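Local coordinates for uncharacterized protein (Bacteroides ovatus, PDB 4IRT) that is of unknown function but is a putative neuraminidase with a BNR repeat-like domain of the beta-propeller clan, at residues D91-P96 with N123-E128. Sequence-based numbering, arbitrary orientation.
Sequences DHHGHP and NVTYPE. With EDO (1,2-ethanediol), chain L.
A G1 beta bulge joins Gly94 and His95, in the loop between strands 86-90 and 99-101, to Val124 at the start of strand 124-131. Val124 O takes two N-H groups: Gly94 N at 2.9 Å, well above the carbonyl plane and bent at hydrogen (139°), and His95 N at 3.2 Å, straighter and nearer that plane. Val124 N returns a bond to His95 O at 2.8 Å, completing the single antiparallel hydrogen-bonded pair. Gly94 takes the first bulge position with a positive phi (84°), a conformation strained for most residues with a side chain. Strand 124-131 is an outermost strand of a four-stranded antiparallel sheet, a blade in the propeller-like ring of such sheets, so the bulge ties the loop, probably part of the preceding blade, to the start of that outermost strand. Val124 CG1, anti to the backbone N (chi1 171°), lies over the centre of the His92 ring in a CH-pi contact, 3.7 Å from the centroid. Pro127 CG approaches the same ring obliquely, 3.7 Å from ND1, while His92 NE2 is hydrogen-bonded to Asn98 N farther along the loop. An alanine in place of His92 would probably leave Val124 CG1 and the Pro127 ring facing a gap and Asn98 N without its imidazole acceptor. Within the loop, His93 N donates to His95 ND1 almost in the ring plane, which helps to fix the rotation of that imidazole; one face carries an ethanediol, probably from the crystallisation liquor, whose O2 donates to Asp91 OD2. Past the bulge a water bridges the segments, donating to His92 O at 2.7 Å and accepting from Tyr126 N.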
# COMPACT_ATOMS: atom_id res chain seq x y z
N ASP A 91 2.92 -14.00 -3.57
CA ASP A 91 3.44 -15.16 -2.82
C ASP A 91 4.95 -15.15 -2.57
O ASP A 91 5.67 -16.14 -2.87
CB ASP A 91 3.03 -16.46 -3.54
CG ASP A 91 3.39 -17.69 -2.72
OD1 ASP A 91 3.35 -17.60 -1.47
OD2 ASP A 91 3.76 -18.72 -3.31
N HIS A 92 5.44 -14.06 -1.99
CA HIS A 92 6.84 -13.96 -1.62
C HIS A 92 7.08 -13.64 -0.14
O HIS A 92 6.46 -12.74 0.45
CB HIS A 92 7.54 -12.83 -2.35
CG HIS A 92 7.25 -12.73 -3.81
ND1 HIS A 92 6.25 -11.94 -4.31
CD2 HIS A 92 7.90 -13.25 -4.89
CE1 HIS A 92 6.28 -11.98 -5.64
NE2 HIS A 92 7.28 -12.76 -6.01
N HIS A 93 8.13 -14.26 0.38
CA HIS A 93 8.75 -13.84 1.62
C HIS A 93 10.22 -14.22 1.59
O HIS A 93 10.64 -15.15 2.28
CB HIS A 93 8.04 -14.43 2.82
CG HIS A 93 8.45 -13.82 4.12
ND1 HIS A 93 8.01 -14.29 5.33
CD2 HIS A 93 9.28 -12.78 4.39
CE1 HIS A 93 8.54 -13.56 6.30
NE2 HIS A 93 9.32 -12.64 5.75
N GLY A 94 10.95 -13.56 0.70
CA GLY A 94 12.33 -13.83 0.40
C GLY A 94 12.51 -14.95 -0.62
O GLY A 94 13.31 -15.85 -0.40
N HIS A 95 11.74 -14.91 -1.71
CA HIS A 95 11.65 -16.03 -2.64
C HIS A 95 11.86 -15.53 -4.05
O HIS A 95 11.69 -14.35 -4.31
CB HIS A 95 10.26 -16.69 -2.60
CG HIS A 95 9.98 -17.41 -1.32
ND1 HIS A 95 9.25 -16.84 -0.31
CD2 HIS A 95 10.31 -18.65 -0.89
CE1 HIS A 95 9.16 -17.68 0.71
NE2 HIS A 95 9.78 -18.80 0.37
N PRO A 96 12.11 -16.45 -5.00
CA PRO A 96 12.21 -16.00 -6.39
C PRO A 96 10.93 -15.32 -6.86
O PRO A 96 9.84 -15.67 -6.41
CB PRO A 96 12.45 -17.31 -7.15
CG PRO A 96 13.19 -18.15 -6.16
CD PRO A 96 12.53 -17.85 -4.84
N ASN A 123 15.19 -13.17 -4.42
CA ASN A 123 14.90 -12.95 -3.00
C ASN A 123 13.98 -11.77 -2.81
O ASN A 123 14.38 -10.74 -2.27
CB ASN A 123 16.19 -12.68 -2.22
CG ASN A 123 17.14 -13.85 -2.26
OD1 ASN A 123 17.11 -14.72 -1.40
ND2 ASN A 123 17.98 -13.89 -3.29
N VAL A 124 12.75 -11.94 -3.25
CA VAL A 124 11.77 -10.86 -3.36
C VAL A 124 10.86 -10.89 -2.15
O VAL A 124 10.48 -11.98 -1.65
CB VAL A 124 10.89 -11.08 -4.61
CG1 VAL A 124 9.73 -10.12 -4.65
CG2 VAL A 124 11.74 -11.03 -5.88
N THR A 125 10.51 -9.69 -1.67
CA THR A 125 9.43 -9.53 -0.70
C THR A 125 8.70 -8.24 -1.08
O THR A 125 9.32 -7.33 -1.61
CB THR A 125 9.94 -9.44 0.76
OG1 THR A 125 10.91 -10.47 1.04
CG2 THR A 125 8.79 -9.60 1.81
N TYR A 126 7.40 -8.17 -0.79
CA TYR A 126 6.59 -6.94 -0.92
C TYR A 126 6.54 -6.39 -2.36
O TYR A 126 6.96 -5.27 -2.63
CB TYR A 126 7.09 -5.84 0.03
CG TYR A 126 7.19 -6.29 1.47
CD1 TYR A 126 6.12 -6.90 2.12
CD2 TYR A 126 8.37 -6.13 2.18
CE1 TYR A 126 6.21 -7.33 3.43
CE2 TYR A 126 8.48 -6.54 3.50
CZ TYR A 126 7.40 -7.14 4.12
OH TYR A 126 7.52 -7.54 5.42
N PRO A 127 5.98 -7.19 -3.30
CA PRO A 127 5.74 -6.66 -4.64
C PRO A 127 4.69 -5.54 -4.64
O PRO A 127 3.65 -5.67 -3.99
CB PRO A 127 5.20 -7.89 -5.40
CG PRO A 127 4.50 -8.70 -4.30
CD PRO A 127 5.38 -8.53 -3.10
N GLU A 128 5.00 -4.45 -5.35
CA GLU A 128 4.09 -3.30 -5.49
C GLU A 128 4.14 -2.77 -6.92
O GLU A 128 5.23 -2.59 -7.45
CB GLU A 128 4.49 -2.13 -4.59
CG GLU A 128 4.72 -2.40 -3.12
CD GLU A 128 5.54 -1.28 -2.43
OE1 GLU A 128 5.48 -0.11 -2.84
OE2 GLU A 128 6.30 -1.57 -1.50
C1 EDO L . 6.70 -19.11 -1.70
O1 EDO L . 6.70 -20.54 -1.44
C2 EDO L . 7.30 -18.77 -3.07
O2 EDO L . 6.35 -18.97 -4.13
O HOH W 1 5.55 -10.27 0.06